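Local coordinates for D-threo-3-hydroxyaspartate dehydratase (Delftia, PDB 3WQC), which uses pyridoxal 5'-phosphate and a divalent metal ion to deaminate D-threo-3-hydroxyaspartate to oxaloacetate and ammonia, and also acts on D-serine, at residues B[179-191]-B[244-258]. Sequence-based numbering, arbitrary orientation. Where two conformers were deposited one is given.
Sequences VLTHAGSSYELDT and RAGVYVFFDLVMRNI. With PLP (pyridoxal-5'-phosphate), chain J.
Part of the pyridoxal-phosphate pocket of an alanine-racemase-like barrel is formed where R244 meets T181 and Y187 meets I258. Bent at chi3 (-40°), R244 turns its guanidinium edge to two acceptors. NH2 donates to T181 O at 2.8 Å, from above the carbonyl plane, and to PLP N1 at 2.9 Å; NE adds a weak bond to N1. Arginine suits the place, offering several N-H groups in one plane while L180 CD1 covers a face. The bond into N1 is consistent with an unprotonated pyridine nitrogen, as in alanine racemase. A leucine here would probably leave N1 and T181 O without this shared donor and the cofactor ring freer to tilt. With CG anti to the backbone N (chi1 171°), the H182 ring is carried over the pyridine; a flat imidazole suits the place, stacking with PLP C3 3.8 Å above its plane while ND1 bonds to G226 O. At the phosphate, Y187 OH gives O2P a very short hydrogen bond, 2.5 Å, and G246 N gives O1P a nearly straight one. The phenol is long enough to reach the phosphate from the 3-10 segment 184-188, and I258 CD1 packs over a ring face, 4.2 Å from Y187 CG. Farther out, D190 CA meets I258 O at 3.3 Å, and a water bridges D190 O and N257 O. Strand 222-225 lies between strands 175-180 and 242-243, while helices 192-215 and 228-233 pack against S186.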
# COMPACT_ATOMS: atom_id res chain seq x y z
N VAL B 179 30.24 0.62 -10.56
CA VAL B 179 29.69 1.51 -9.54
C VAL B 179 28.31 1.94 -10.00
O VAL B 179 28.01 2.00 -11.22
CB VAL B 179 30.54 2.80 -9.31
CG1 VAL B 179 31.81 2.39 -8.54
CG2 VAL B 179 30.94 3.50 -10.63
N LEU B 180 27.42 2.28 -9.05
CA LEU B 180 26.13 2.78 -9.44
C LEU B 180 25.72 3.89 -8.46
O LEU B 180 26.16 3.87 -7.27
CB LEU B 180 25.01 1.69 -9.47
CG LEU B 180 24.50 1.18 -8.11
CD1 LEU B 180 23.14 0.45 -8.32
CD2 LEU B 180 25.49 0.22 -7.39
N THR B 181 24.82 4.78 -8.89
CA THR B 181 24.30 5.79 -8.01
C THR B 181 22.84 6.03 -8.41
O THR B 181 22.50 5.79 -9.61
CB THR B 181 25.10 7.14 -8.08
OG1 THR B 181 24.64 7.94 -6.96
CG2 THR B 181 24.90 7.85 -9.37
N HIS B 182 22.02 6.49 -7.45
CA HIS B 182 20.66 6.89 -7.74
C HIS B 182 20.44 8.21 -7.16
O HIS B 182 20.43 8.37 -5.87
CB HIS B 182 19.74 5.85 -7.06
CG HIS B 182 18.28 6.20 -7.05
ND1 HIS B 182 17.48 6.40 -8.20
CD2 HIS B 182 17.42 6.39 -5.94
CE1 HIS B 182 16.17 6.63 -7.76
NE2 HIS B 182 16.15 6.67 -6.45
N ALA B 183 20.22 9.26 -8.01
CA ALA B 183 20.09 10.61 -7.43
C ALA B 183 18.63 10.88 -7.06
O ALA B 183 17.93 11.66 -7.74
CB ALA B 183 20.69 11.67 -8.35
N GLY B 184 18.10 10.18 -6.05
CA GLY B 184 16.67 10.25 -5.65
C GLY B 184 16.24 11.61 -5.14
O GLY B 184 15.03 11.86 -5.03
N SER B 185 17.19 12.50 -4.85
CA SER B 185 16.84 13.86 -4.42
C SER B 185 16.27 14.60 -5.62
O SER B 185 15.68 15.68 -5.38
CB SER B 185 18.04 14.66 -3.90
OG SER B 185 18.97 14.95 -4.96
N SER B 186 16.31 14.05 -6.85
CA SER B 186 15.67 14.70 -8.01
C SER B 186 14.14 14.88 -7.78
O SER B 186 13.51 15.79 -8.40
CB SER B 186 15.94 13.90 -9.29
OG SER B 186 15.22 12.65 -9.23
N TYR B 187 13.56 14.11 -6.86
CA TYR B 187 12.09 14.18 -6.65
C TYR B 187 11.71 15.39 -5.89
O TYR B 187 10.53 15.72 -5.81
CB TYR B 187 11.64 12.94 -5.89
CG TYR B 187 11.46 11.73 -6.81
CD1 TYR B 187 12.49 11.22 -7.65
CD2 TYR B 187 10.22 11.04 -6.82
CE1 TYR B 187 12.30 10.08 -8.44
CE2 TYR B 187 10.03 9.92 -7.63
CZ TYR B 187 11.04 9.43 -8.42
OH TYR B 187 10.81 8.34 -9.22
N GLU B 188 12.71 16.11 -5.33
CA GLU B 188 12.42 17.37 -4.61
C GLU B 188 12.45 18.56 -5.58
O GLU B 188 12.17 19.69 -5.12
CB GLU B 188 13.45 17.55 -3.48
CG GLU B 188 13.35 16.51 -2.33
CD GLU B 188 14.71 16.25 -1.69
OE1 GLU B 188 15.58 17.17 -1.60
OE2 GLU B 188 14.96 15.09 -1.32
N LEU B 189 12.78 18.38 -6.86
CA LEU B 189 13.01 19.51 -7.78
C LEU B 189 11.80 19.68 -8.67
O LEU B 189 10.95 18.76 -8.78
CB LEU B 189 14.24 19.20 -8.68
CG LEU B 189 15.52 19.05 -7.79
CD1 LEU B 189 16.74 18.73 -8.66
CD2 LEU B 189 15.76 20.22 -6.81
N ASP B 190 11.74 20.81 -9.38
CA ASP B 190 10.62 21.12 -10.24
C ASP B 190 10.89 22.12 -11.34
O ASP B 190 9.91 22.70 -11.89
CB ASP B 190 9.34 21.49 -9.42
CG ASP B 190 9.51 22.77 -8.63
OD1 ASP B 190 10.50 23.47 -8.89
OD2 ASP B 190 8.57 23.19 -7.90
N THR B 191 12.18 22.30 -11.68
CA THR B 191 12.57 23.14 -12.81
C THR B 191 13.53 22.39 -13.68
O THR B 191 14.32 21.59 -13.16
CB THR B 191 13.20 24.46 -12.36
OG1 THR B 191 14.37 24.20 -11.58
CG2 THR B 191 12.22 25.31 -11.49
N ARG B 244 19.47 3.67 -15.31
CA ARG B 244 18.36 2.93 -14.72
C ARG B 244 17.20 3.93 -14.50
O ARG B 244 17.37 5.00 -13.89
CB ARG B 244 18.79 2.39 -13.31
CG ARG B 244 20.07 1.53 -13.47
CD ARG B 244 20.43 0.84 -12.12
NE ARG B 244 20.22 1.77 -10.99
CZ ARG B 244 20.95 2.88 -10.74
NH1 ARG B 244 22.14 3.05 -11.36
NH2 ARG B 244 20.54 3.79 -9.86
N ALA B 245 16.02 3.54 -14.95
CA ALA B 245 14.81 4.39 -14.69
C ALA B 245 13.65 3.41 -14.69
O ALA B 245 13.70 2.36 -15.35
CB ALA B 245 14.58 5.38 -15.86
N GLY B 246 12.68 3.71 -13.85
CA GLY B 246 11.53 2.75 -13.71
C GLY B 246 10.18 3.43 -13.82
O GLY B 246 9.31 2.90 -14.54
N VAL B 247 9.92 4.51 -13.07
CA VAL B 247 8.52 5.01 -12.96
C VAL B 247 8.09 5.54 -14.32
O VAL B 247 6.87 5.58 -14.57
CB VAL B 247 8.34 6.05 -11.85
CG1 VAL B 247 9.06 7.40 -12.18
CG2 VAL B 247 6.85 6.22 -11.53
N TYR B 248 9.02 5.96 -15.17
CA TYR B 248 8.67 6.52 -16.50
C TYR B 248 7.74 5.60 -17.29
O TYR B 248 7.07 6.09 -18.22
CB TYR B 248 9.97 6.78 -17.32
CG TYR B 248 10.46 5.48 -17.94
CD1 TYR B 248 11.25 4.55 -17.23
CD2 TYR B 248 10.12 5.14 -19.29
CE1 TYR B 248 11.64 3.34 -17.78
CE2 TYR B 248 10.47 3.93 -19.81
CZ TYR B 248 11.27 3.05 -19.13
OH TYR B 248 11.66 1.85 -19.68
N VAL B 249 7.76 4.30 -17.09
CA VAL B 249 6.98 3.41 -17.90
C VAL B 249 5.50 3.82 -17.84
O VAL B 249 4.77 3.74 -18.90
CB VAL B 249 7.24 1.90 -17.55
CG1 VAL B 249 6.71 1.50 -16.14
CG2 VAL B 249 6.64 0.94 -18.60
N PHE B 250 5.07 4.26 -16.65
CA PHE B 250 3.70 4.77 -16.50
C PHE B 250 3.58 6.25 -16.28
O PHE B 250 2.54 6.87 -16.61
CB PHE B 250 2.96 4.06 -15.31
CG PHE B 250 2.94 2.54 -15.44
CD1 PHE B 250 2.75 1.88 -16.71
CD2 PHE B 250 3.01 1.76 -14.29
CE1 PHE B 250 2.68 0.47 -16.80
CE2 PHE B 250 2.91 0.36 -14.38
CZ PHE B 250 2.78 -0.28 -15.61
N PHE B 251 4.58 6.87 -15.63
CA PHE B 251 4.48 8.19 -15.06
C PHE B 251 3.36 8.29 -14.00
O PHE B 251 2.68 7.28 -13.73
CB PHE B 251 4.36 9.35 -16.13
CG PHE B 251 5.63 9.53 -16.93
CD1 PHE B 251 6.80 9.96 -16.26
CD2 PHE B 251 5.65 9.34 -18.31
CE1 PHE B 251 7.98 10.25 -17.00
CE2 PHE B 251 6.84 9.60 -19.05
CZ PHE B 251 7.97 10.07 -18.38
N ASP B 252 3.24 9.46 -13.39
CA ASP B 252 2.30 9.72 -12.32
C ASP B 252 2.25 11.18 -12.03
O ASP B 252 2.92 11.99 -12.76
CB ASP B 252 2.61 8.84 -11.08
CG ASP B 252 4.00 9.12 -10.50
OD1 ASP B 252 4.47 10.29 -10.66
OD2 ASP B 252 4.62 8.21 -9.90
N LEU B 253 1.44 11.61 -11.06
CA LEU B 253 1.29 13.04 -10.84
C LEU B 253 2.48 13.69 -10.13
O LEU B 253 2.78 14.86 -10.35
CB LEU B 253 0.04 13.33 -9.99
CG LEU B 253 -1.27 12.91 -10.76
CD1 LEU B 253 -2.41 12.93 -9.73
CD2 LEU B 253 -1.52 13.90 -11.90
N VAL B 254 3.22 12.90 -9.33
CA VAL B 254 4.50 13.42 -8.77
C VAL B 254 5.45 13.75 -9.95
O VAL B 254 6.05 14.84 -9.95
CB VAL B 254 5.12 12.39 -7.82
CG1 VAL B 254 6.61 12.65 -7.60
CG2 VAL B 254 4.36 12.48 -6.51
N MET B 255 5.55 12.92 -10.97
CA MET B 255 6.40 13.19 -12.16
C MET B 255 5.88 14.38 -12.93
O MET B 255 6.68 15.21 -13.43
CB MET B 255 6.52 12.00 -13.12
CG MET B 255 7.33 10.83 -12.52
SD MET B 255 9.10 11.16 -12.35
CE MET B 255 9.48 10.97 -10.61
N ARG B 256 4.56 14.49 -13.07
CA ARG B 256 3.94 15.65 -13.75
C ARG B 256 4.37 16.93 -13.01
O ARG B 256 4.80 17.94 -13.65
CB ARG B 256 2.41 15.51 -13.71
CG ARG B 256 1.71 16.66 -14.42
CD ARG B 256 1.40 17.78 -13.41
NE ARG B 256 0.47 18.77 -13.96
CZ ARG B 256 0.08 19.87 -13.30
NH1 ARG B 256 0.50 20.14 -12.05
NH2 ARG B 256 -0.79 20.71 -13.90
N ASN B 257 4.32 16.95 -11.66
CA ASN B 257 4.69 18.11 -10.91
C ASN B 257 6.21 18.42 -10.96
O ASN B 257 6.61 19.62 -10.90
CB ASN B 257 4.27 18.00 -9.48
CG ASN B 257 2.79 18.28 -9.29
OD1 ASN B 257 2.18 18.98 -10.13
ND2 ASN B 257 2.24 17.86 -8.14
N ILE B 258 7.04 17.38 -11.08
CA ILE B 258 8.48 17.59 -11.23
C ILE B 258 8.72 18.27 -12.58
O ILE B 258 9.70 19.06 -12.71
CB ILE B 258 9.26 16.22 -11.13
CG1 ILE B 258 9.26 15.83 -9.65
CG2 ILE B 258 10.75 16.38 -11.60
CD1 ILE B 258 9.58 14.33 -9.49
N1 PLP J . 17.78 3.03 -9.24
C2 PLP J . 17.51 2.66 -7.98
C2A PLP J . 18.61 2.15 -7.07
C3 PLP J . 16.15 2.75 -7.50
O3 PLP J . 15.88 2.36 -6.26
C4 PLP J . 15.15 3.25 -8.41
C4A PLP J . 13.80 3.30 -7.96
C5 PLP J . 15.53 3.61 -9.73
C6 PLP J . 16.89 3.55 -10.09
C5A PLP J . 14.52 4.15 -10.72
O4P PLP J . 14.06 5.50 -10.25
P PLP J . 12.71 6.07 -10.91
O1P PLP J . 12.92 5.87 -12.36
O2P PLP J . 12.74 7.51 -10.51
O3P PLP J . 11.56 5.29 -10.43
O HOH W 1 6.17 20.81 -7.82
O HOH W 2 7.44 21.64 -12.55